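Beta-N-acetylhexosaminidase (Thermotoga neapolitana, PDB 5BZA) probably hydrolyses terminal non-reducing N-acetyl-D-hexosamine residues of N-acetyl-beta-D-hexosaminides, as a member of glycoside hydrolase family 3. Local coordinates at residues 365-370 and 428-433; 445-450 and 456-461. All coordinates share one frame; numbering follows the deposited sequence.

Contact 1: 365-370 and 428-433; sequences DDYDLI and FIIRNP
Tyr367, in the first turns of helix 364-377, and Ile430, just past the end of strand 425-429, are the closest backbone pair, yet their CA atoms stand 10.0 Å apart, so long side chains must fill the space between helix and loop. The setting is the alpha/beta C-terminal domain: helix 364-377 links the neighbouring parallel strands 347-352 and 380-386 of a mixed sheet, in a beta-alpha-beta crossover. Ile430 has CG1 lodged between its backbone N and carbonyl carbon (chi1 64°) and continues extended, which carries CD1 out to the helix. There this methyl lies 3.8 Å from CE1 of Tyr367, at a slant to the ring. It also meets Ile370 tip to tip, the two CD1 atoms of Ile370 and Ile430 being 4.2 Å apart. Ile370 stands about one turn further along the helix than Tyr367, so one slim isoleucine end can touch both. Branched aliphatic chains suit this buried place because they make a firm apolar surface, which Val351 of strand 347-352 extends by touching both Tyr367 and Ile370. Tyrosine adds length: its ring belongs to the apolar cluster, while its hydroxyl reaches the partly exposed Arg431, which also packs on Gln68 of the second subunit. Arginine fits this margin, having a greasy stem and a charged head. The guanidinium does not stack on the ring: the two planes are 49° apart, and it is the stem that touches. The side chains cross at about a right angle, and Tyr367 OH rests 3.7 Å from CD of Arg431 and 3.9 Å from CG of Arg431.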
ATOM      1  N   ASP B 365      -1.662  -8.402 -15.647  1.00 27.09           N
ATOM      2  CA  ASP B 365      -2.737  -7.559 -15.136  1.00 26.20           C
ATOM      3  C   ASP B 365      -2.680  -6.189 -15.801  1.00 25.05           C
ATOM      4  O   ASP B 365      -3.737  -5.581 -16.081  1.00 21.98           O
ATOM      5  CB  ASP B 365      -2.714  -7.421 -13.605  1.00 27.34           C
ATOM      6  CG  ASP B 365      -2.666  -8.764 -12.872  1.00 31.44           C
ATOM      7  OD1 ASP B 365      -3.443  -9.686 -13.229  1.00 28.40           O
ATOM      8  OD2 ASP B 365      -1.968  -8.838 -11.827  1.00 28.96           O
ATOM      9  N   ASP B 366      -1.460  -5.738 -16.122  1.00 22.93           N
ATOM     10  CA  ASP B 366      -1.286  -4.477 -16.854  1.00 21.16           C
ATOM     11  C   ASP B 366      -2.046  -4.493 -18.200  1.00 21.22           C
ATOM     12  O   ASP B 366      -2.791  -3.536 -18.565  1.00 20.60           O
ATOM     13  CB  ASP B 366       0.209  -4.190 -17.107  1.00 21.25           C
ATOM     14  CG  ASP B 366       1.020  -3.956 -15.822  1.00 23.33           C
ATOM     15  OD1 ASP B 366       0.452  -3.882 -14.722  1.00 22.53           O
ATOM     16  OD2 ASP B 366       2.259  -3.785 -15.919  1.00 28.42           O
ATOM     17  N   TYR B 367      -1.878  -5.606 -18.915  1.00 23.99           N
ATOM     18  CA  TYR B 367      -2.534  -5.807 -20.209  1.00 23.68           C
ATOM     19  C   TYR B 367      -4.021  -5.714 -20.017  1.00 20.35           C
ATOM     20  O   TYR B 367      -4.704  -5.054 -20.791  1.00 19.36           O
ATOM     21  CB  TYR B 367      -2.177  -7.160 -20.842  1.00 26.22           C
ATOM     22  CG  TYR B 367      -0.705  -7.357 -21.068  1.00 27.59           C
ATOM     23  CD1 TYR B 367       0.127  -6.268 -21.280  1.00 25.91           C
ATOM     24  CD2 TYR B 367      -0.154  -8.637 -21.144  1.00 26.78           C
ATOM     25  CE1 TYR B 367       1.480  -6.432 -21.501  1.00 24.26           C
ATOM     26  CE2 TYR B 367       1.212  -8.816 -21.380  1.00 28.47           C
ATOM     27  CZ  TYR B 367       2.024  -7.709 -21.549  1.00 26.56           C
ATOM     28  OH  TYR B 367       3.375  -7.858 -21.783  1.00 21.83           O
ATOM     29  N   ASP B 368      -4.518  -6.419 -19.010  1.00 20.49           N
ATOM     30  CA  ASP B 368      -5.946  -6.338 -18.673  1.00 18.64           C
ATOM     31  C   ASP B 368      -6.423  -4.909 -18.447  1.00 16.74           C
ATOM     32  O   ASP B 368      -7.566  -4.572 -18.753  1.00 20.38           O
ATOM     33  CB  ASP B 368      -6.259  -7.136 -17.397  1.00 23.18           C
ATOM     34  CG  ASP B 368      -6.253  -8.628 -17.619  1.00 22.34           C
ATOM     35  OD1 ASP B 368      -6.199  -9.043 -18.784  1.00 24.32           O
ATOM     36  OD2 ASP B 368      -6.310  -9.388 -16.628  1.00 30.88           O
ATOM     37  N   LEU B 369      -5.551  -4.054 -17.930  1.00 16.99           N
ATOM     38  CA  LEU B 369      -5.986  -2.703 -17.590  1.00 14.92           C
ATOM     39  C   LEU B 369      -5.949  -1.723 -18.778  1.00 15.96           C
ATOM     40  O   LEU B 369      -6.602  -0.673 -18.745  1.00 14.13           O
ATOM     41  CB  LEU B 369      -5.149  -2.188 -16.412  1.00 13.78           C
ATOM     42  CG  LEU B 369      -5.792  -2.662 -15.090  1.00 18.65           C
ATOM     43  CD1 LEU B 369      -4.935  -2.369 -13.864  1.00 18.55           C
ATOM     44  CD2 LEU B 369      -7.216  -2.072 -14.921  1.00 15.69           C
ATOM     45  N   ILE B 370      -5.209  -2.067 -19.832  1.00 13.79           N
ATOM     46  CA  ILE B 370      -5.112  -1.182 -21.016  1.00 13.81           C
ATOM     47  C   ILE B 370      -6.464  -0.673 -21.609  1.00 13.27           C
ATOM     48  O   ILE B 370      -6.579   0.507 -22.011  1.00 12.13           O
ATOM     49  CB  ILE B 370      -4.268  -1.894 -22.153  1.00 15.93           C
ATOM     50  CG1 ILE B 370      -2.823  -2.083 -21.677  1.00 17.49           C
ATOM     51  CG2 ILE B 370      -4.328  -1.115 -23.491  1.00 12.43           C
ATOM     52  CD1 ILE B 370      -1.834  -2.697 -22.744  1.00 17.56           C
ATOM     53  N   PHE B 428       2.195   0.543 -30.246  1.00 14.30           N
ATOM     54  CA  PHE B 428       2.640   0.889 -28.912  1.00 17.35           C
ATOM     55  C   PHE B 428       3.643  -0.161 -28.492  1.00 16.81           C
ATOM     56  O   PHE B 428       3.264  -1.295 -28.177  1.00 19.12           O
ATOM     57  CB  PHE B 428       1.454   0.967 -27.913  1.00 15.68           C
ATOM     58  CG  PHE B 428       0.492   2.106 -28.178  1.00 17.75           C
ATOM     59  CD1 PHE B 428      -0.455   2.018 -29.194  1.00 19.96           C
ATOM     60  CD2 PHE B 428       0.509   3.256 -27.381  1.00 17.76           C
ATOM     61  CE1 PHE B 428      -1.361   3.073 -29.435  1.00 18.39           C
ATOM     62  CE2 PHE B 428      -0.396   4.319 -27.618  1.00 13.97           C
ATOM     63  CZ  PHE B 428      -1.320   4.225 -28.647  1.00 17.12           C
ATOM     64  N   ILE B 429       4.922   0.196 -28.487  1.00 16.06           N
ATOM     65  CA  ILE B 429       5.922  -0.780 -28.082  1.00 19.80           C
ATOM     66  C   ILE B 429       6.154  -0.670 -26.595  1.00 17.33           C
ATOM     67  O   ILE B 429       6.780   0.269 -26.121  1.00 16.30           O
ATOM     68  CB  ILE B 429       7.263  -0.659 -28.878  1.00 21.80           C
ATOM     69  CG1 ILE B 429       7.088  -1.295 -30.269  1.00 22.27           C
ATOM     70  CG2 ILE B 429       8.317  -1.542 -28.225  1.00 23.50           C
ATOM     71  CD1 ILE B 429       6.790  -0.352 -31.405  1.00 22.59           C
ATOM     72  N   ILE B 430       5.597  -1.627 -25.866  1.00 18.24           N
ATOM     73  CA  ILE B 430       5.457  -1.465 -24.430  1.00 20.35           C
ATOM     74  C   ILE B 430       6.379  -2.308 -23.557  1.00 20.34           C
ATOM     75  O   ILE B 430       6.420  -2.108 -22.353  1.00 20.69           O
ATOM     76  CB  ILE B 430       3.991  -1.711 -23.998  1.00 17.64           C
ATOM     77  CG1 ILE B 430       3.560  -3.153 -24.258  1.00 17.61           C
ATOM     78  CG2 ILE B 430       3.080  -0.706 -24.680  1.00 12.69           C
ATOM     79  CD1 ILE B 430       2.159  -3.442 -23.694  1.00 16.90           C
ATOM     80  N   ARG B 431       7.064  -3.287 -24.143  1.00 22.11           N
ATOM     81  CA  ARG B 431       8.083  -4.038 -23.409  1.00 24.96           C
ATOM     82  C   ARG B 431       9.451  -3.760 -23.989  1.00 30.29           C
ATOM     83  O   ARG B 431      10.093  -2.772 -23.644  1.00 31.97           O
ATOM     84  CB  ARG B 431       7.817  -5.529 -23.425  1.00 23.72           C
ATOM     85  CG  ARG B 431       6.730  -5.911 -22.524  1.00 25.34           C
ATOM     86  CD  ARG B 431       7.003  -7.249 -21.969  1.00 26.79           C
ATOM     87  NE  ARG B 431       8.295  -7.188 -21.295  1.00 30.38           N
ATOM     88  CZ  ARG B 431       8.693  -8.055 -20.373  1.00 35.27           C
ATOM     89  NH1 ARG B 431       7.874  -9.030 -19.980  1.00 39.83           N
ATOM     90  NH2 ARG B 431       9.900  -7.938 -19.830  1.00 37.43           N
ATOM     91  N   ASN B 432       9.907  -4.677 -24.840  1.00 27.21           N
ATOM     92  CA  ASN B 432      11.217  -4.602 -25.449  1.00 26.46           C
ATOM     93  C   ASN B 432      11.308  -3.473 -26.469  1.00 31.40           C
ATOM     94  O   ASN B 432      10.801  -3.603 -27.580  1.00 31.68           O
ATOM     95  CB  ASN B 432      11.529  -5.959 -26.090  1.00 29.96           C
ATOM     96  CG  ASN B 432      12.931  -6.025 -26.681  1.00 40.78           C
ATOM     97  OD1 ASN B 432      13.797  -5.186 -26.367  1.00 42.39           O
ATOM     98  ND2 ASN B 432      13.189  -7.074 -27.479  1.00 43.56           N
ATOM     99  N   PRO B 433      11.980  -2.365 -26.117  1.00 32.50           N
ATOM    100  CA  PRO B 433      11.945  -1.221 -27.038  1.00 30.78           C
ATOM    101  C   PRO B 433      12.739  -1.485 -28.339  1.00 33.63           C
ATOM    102  O   PRO B 433      12.629  -0.711 -29.298  1.00 32.56           O
ATOM    103  CB  PRO B 433      12.560  -0.082 -26.203  1.00 27.28           C
ATOM    104  CG  PRO B 433      13.486  -0.760 -25.295  1.00 25.80           C
ATOM    105  CD  PRO B 433      12.793  -2.069 -24.924  1.00 30.13           C
TER

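Contact 2: 445-450 and 456-461. With CD (cadmium ion), chain M.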
ATOM      1  N   VAL B 445       4.771   4.513 -31.003  1.00 17.60           N
ATOM      2  CA  VAL B 445       4.898   5.116 -29.669  1.00 17.79           C
ATOM      3  C   VAL B 445       5.667   4.137 -28.764  1.00 19.91           C
ATOM      4  O   VAL B 445       5.333   2.940 -28.724  1.00 20.18           O
ATOM      5  CB  VAL B 445       3.499   5.444 -29.024  1.00 15.94           C
ATOM      6  CG1 VAL B 445       3.650   5.792 -27.536  1.00 12.95           C
ATOM      7  CG2 VAL B 445       2.828   6.589 -29.743  1.00 14.11           C
ATOM      8  N   ILE B 446       6.714   4.609 -28.083  1.00 17.10           N
ATOM      9  CA  ILE B 446       7.448   3.733 -27.150  1.00 19.81           C
ATOM     10  C   ILE B 446       7.231   4.184 -25.695  1.00 17.69           C
ATOM     11  O   ILE B 446       7.430   5.364 -25.384  1.00 18.79           O
ATOM     12  CB  ILE B 446       8.983   3.694 -27.435  1.00 21.99           C
ATOM     13  CG1 ILE B 446       9.278   3.459 -28.929  1.00 19.74           C
ATOM     14  CG2 ILE B 446       9.641   2.611 -26.579  1.00 18.24           C
ATOM     15  CD1 ILE B 446      10.747   3.605 -29.270  1.00 23.06           C
ATOM     16  N   THR B 447       6.826   3.258 -24.819  1.00 14.36           N
ATOM     17  CA  THR B 447       6.473   3.625 -23.441  1.00 15.29           C
ATOM     18  C   THR B 447       7.531   3.278 -22.409  1.00 16.85           C
ATOM     19  O   THR B 447       7.586   3.898 -21.357  1.00 19.90           O
ATOM     20  CB  THR B 447       5.149   2.978 -22.986  1.00 17.03           C
ATOM     21  OG1 THR B 447       5.254   1.540 -23.021  1.00 15.53           O
ATOM     22  CG2 THR B 447       4.013   3.460 -23.844  1.00 12.95           C
ATOM     23  N   HIS B 448       8.324   2.253 -22.717  1.00 17.90           N
ATOM     24  CA  HIS B 448       9.331   1.662 -21.837  1.00 16.04           C
ATOM     25  C   HIS B 448       8.729   0.955 -20.622  1.00 19.74           C
ATOM     26  O   HIS B 448       9.460   0.585 -19.693  1.00 15.61           O
ATOM     27  CB  HIS B 448      10.361   2.701 -21.374  1.00 16.66           C
ATOM     28  CG  HIS B 448      11.119   3.339 -22.497  1.00 18.55           C
ATOM     29  ND1 HIS B 448      10.831   4.601 -22.969  1.00 19.48           N
ATOM     30  CD2 HIS B 448      12.125   2.863 -23.276  1.00 18.94           C
ATOM     31  CE1 HIS B 448      11.654   4.897 -23.964  1.00 18.37           C
ATOM     32  NE2 HIS B 448      12.433   3.855 -24.176  1.00 18.75           N
ATOM     33  N   SER B 449       7.418   0.694 -20.673  1.00 17.38           N
ATOM     34  CA  SER B 449       6.734   0.063 -19.554  1.00 17.73           C
ATOM     35  C   SER B 449       5.331  -0.452 -19.913  1.00 18.81           C
ATOM     36  O   SER B 449       4.638   0.133 -20.730  1.00 15.58           O
ATOM     37  CB  SER B 449       6.612   1.054 -18.384  1.00 17.20           C
ATOM     38  OG  SER B 449       5.940   0.425 -17.312  1.00 15.65           O
ATOM     39  N   THR B 450       4.922  -1.543 -19.278  1.00 14.44           N
ATOM     40  CA  THR B 450       3.572  -2.046 -19.443  1.00 16.35           C
ATOM     41  C   THR B 450       2.595  -1.382 -18.437  1.00 19.24           C
ATOM     42  O   THR B 450       1.409  -1.685 -18.432  1.00 19.75           O
ATOM     43  CB  THR B 450       3.547  -3.568 -19.272  1.00 19.68           C
ATOM     44  OG1 THR B 450       4.139  -3.900 -18.006  1.00 18.08           O
ATOM     45  CG2 THR B 450       4.360  -4.268 -20.402  1.00 19.02           C
ATOM     46  N   TYR B 456      -1.428   5.368 -19.914  1.00 14.04           N
ATOM     47  CA  TYR B 456      -2.192   6.606 -19.683  1.00 12.38           C
ATOM     48  C   TYR B 456      -1.396   7.781 -20.234  1.00 14.09           C
ATOM     49  O   TYR B 456      -1.899   8.593 -21.039  1.00 12.76           O
ATOM     50  CB  TYR B 456      -2.454   6.749 -18.172  1.00 11.74           C
ATOM     51  CG  TYR B 456      -3.062   8.034 -17.661  1.00 11.81           C
ATOM     52  CD1 TYR B 456      -2.288   9.182 -17.486  1.00 14.66           C
ATOM     53  CD2 TYR B 456      -4.401   8.076 -17.281  1.00 13.14           C
ATOM     54  CE1 TYR B 456      -2.846  10.358 -16.979  1.00 15.45           C
ATOM     55  CE2 TYR B 456      -4.975   9.240 -16.760  1.00 15.49           C
ATOM     56  CZ  TYR B 456      -4.190  10.375 -16.602  1.00 18.80           C
ATOM     57  OH  TYR B 456      -4.755  11.514 -16.088  1.00 14.89           O
ATOM     58  N   LYS B 457      -0.118   7.836 -19.872  1.00 15.00           N
ATOM     59  CA  LYS B 457       0.701   8.945 -20.339  1.00 16.18           C
ATOM     60  C   LYS B 457       0.924   8.888 -21.857  1.00 18.67           C
ATOM     61  O   LYS B 457       1.021   9.931 -22.515  1.00 17.92           O
ATOM     62  CB  LYS B 457       2.047   8.967 -19.617  1.00 15.39           C
ATOM     63  CG  LYS B 457       1.952   9.503 -18.205  1.00 14.18           C
ATOM     64  CD  LYS B 457       1.428  10.947 -18.209  1.00 17.31           C
ATOM     65  CE  LYS B 457       1.028  11.425 -16.821  1.00 12.59           C
ATOM     66  NZ  LYS B 457       0.666  12.864 -16.818  1.00 15.20           N
ATOM     67  N   SER B 458       0.959   7.680 -22.423  1.00 17.73           N
ATOM     68  CA  SER B 458       1.175   7.559 -23.872  1.00 18.29           C
ATOM     69  C   SER B 458      -0.067   8.095 -24.603  1.00 20.37           C
ATOM     70  O   SER B 458       0.074   8.799 -25.617  1.00 17.05           O
ATOM     71  CB  SER B 458       1.525   6.115 -24.267  1.00 15.77           C
ATOM     72  OG  SER B 458       0.394   5.285 -24.478  1.00 15.74           O
ATOM     73  N   PHE B 459      -1.266   7.835 -24.064  1.00 16.19           N
ATOM     74  CA  PHE B 459      -2.471   8.389 -24.686  1.00 13.18           C
ATOM     75  C   PHE B 459      -2.453   9.911 -24.577  1.00 17.21           C
ATOM     76  O   PHE B 459      -2.802  10.628 -25.538  1.00 18.68           O
ATOM     77  CB  PHE B 459      -3.746   7.803 -24.074  1.00 10.16           C
ATOM     78  CG  PHE B 459      -3.879   6.327 -24.274  1.00 11.48           C
ATOM     79  CD1 PHE B 459      -3.436   5.729 -25.452  1.00 12.24           C
ATOM     80  CD2 PHE B 459      -4.416   5.526 -23.288  1.00 11.87           C
ATOM     81  CE1 PHE B 459      -3.536   4.376 -25.637  1.00 14.44           C
ATOM     82  CE2 PHE B 459      -4.532   4.156 -23.468  1.00 11.12           C
ATOM     83  CZ  PHE B 459      -4.094   3.578 -24.647  1.00 12.71           C
ATOM     84  N   GLN B 460      -2.037  10.413 -23.418  1.00 20.32           N
ATOM     85  CA  GLN B 460      -1.961  11.868 -23.234  1.00 22.44           C
ATOM     86  C   GLN B 460      -1.030  12.528 -24.239  1.00 22.78           C
ATOM     87  O   GLN B 460      -1.353  13.579 -24.836  1.00 21.95           O
ATOM     88  CB  GLN B 460      -1.489  12.216 -21.824  1.00 23.56           C
ATOM     89  CG  GLN B 460      -2.584  12.223 -20.761  1.00 22.90           C
ATOM     90  CD  GLN B 460      -2.114  12.843 -19.452  1.00 25.28           C
ATOM     91  OE1 GLN B 460      -0.928  12.784 -19.116  1.00 27.68           O
ATOM     92  NE2 GLN B 460      -3.051  13.451 -18.703  1.00 26.11           N
ATOM     93  N   HIS B 461       0.120  11.893 -24.437  1.00 21.64           N
ATOM     94  CA  HIS B 461       1.147  12.426 -25.323  1.00 26.04           C
ATOM     95  C   HIS B 461       0.670  12.376 -26.756  1.00 25.17           C
ATOM     96  O   HIS B 461       0.874  13.303 -27.529  1.00 22.31           O
ATOM     97  CB  HIS B 461       2.459  11.662 -25.153  1.00 28.26           C
ATOM     98  CG  HIS B 461       3.408  12.340 -24.214  1.00 38.61           C
ATOM     99  ND1 HIS B 461       4.195  13.407 -24.594  1.00 44.53           N
ATOM    100  CD2 HIS B 461       3.685  12.117 -22.908  1.00 34.60           C
ATOM    101  CE1 HIS B 461       4.892  13.830 -23.555  1.00 42.56           C
ATOM    102  NE2 HIS B 461       4.609  13.058 -22.520  1.00 43.17           N
TER
HETATM  103 CD    CD M 501      14.462   3.770 -25.982  1.00 74.32          CD
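Thr447 and Val445 both direct side chains at Ser458 of helix 456-461, and Thr447 and Ser458 bring their CA atoms to 6.6 Å. From CB, Thr447 divides into two unlike branches. The methyl CG2, anti to the carbonyl carbon, lies 3.7 Å from Ser458 CB. The other branch, OG1, sits between the backbone N and the carbonyl carbon (chi1 61°) and turns back to its own loop. There Thr447 OG1 donates a 2.8 Å hydrogen bond to Ser449 O. The donor is tilted 24° from the carbonyl plane. Threonine thus suits the place by offering a methyl to the helix and a hydroxyl to the turn. With an alanine here both branches are gone, and the Ser449 carbonyl would probably be left without this partner and a gap opened beside Ser458 CB. Val445 CG1 completes the packing, 3.9 Å from Ser458 CB. Serine is small enough to let strand and helix come close, and its buried OG is satisfied by Val455 O in its own helix. His448 faces another way: Ile446 CG2 lies over one ring face, off towards the rim, while ND1 bonds to Ala332 O and leaves NE2 for a cadmium ion, in the ring plane at 2.7 Å from NE2 of His448. Zinc has also been seen on His448, at a site that includes Glu334 and, probably from the second subunit, Lys86, on which His448 packs here. The arrangement is that of a beta-alpha connection in an alpha/beta sheet, where the turn after strand 443-446 leads into helix 452-463 and carries a metal-binding histidine.

Contacts 1 and 2 are both buried, with centres about 9 Å apart, and both belong to the C-terminal alpha/beta domain. They start from neighbouring parallel strands, 425-429 and 443-446, joined by a probable hydrogen bond from Ile429 N to Val445 O. Contact 1 ties the loop after its strand to helix 364-377, contact 2 the end of its strand and the loop that follows to helix 452-463. The helices meet each other too, Phe459 lying on Ala374, and Asp366 OD2 with Thr450 OG1 bridges the two contacts. Contact 1 spans a wide gap with large apolar groups and an arginine at its margin; contact 2 closes a narrow one with small groups, its metal-binding histidine pointing elsewhere. Both also touch the second subunit.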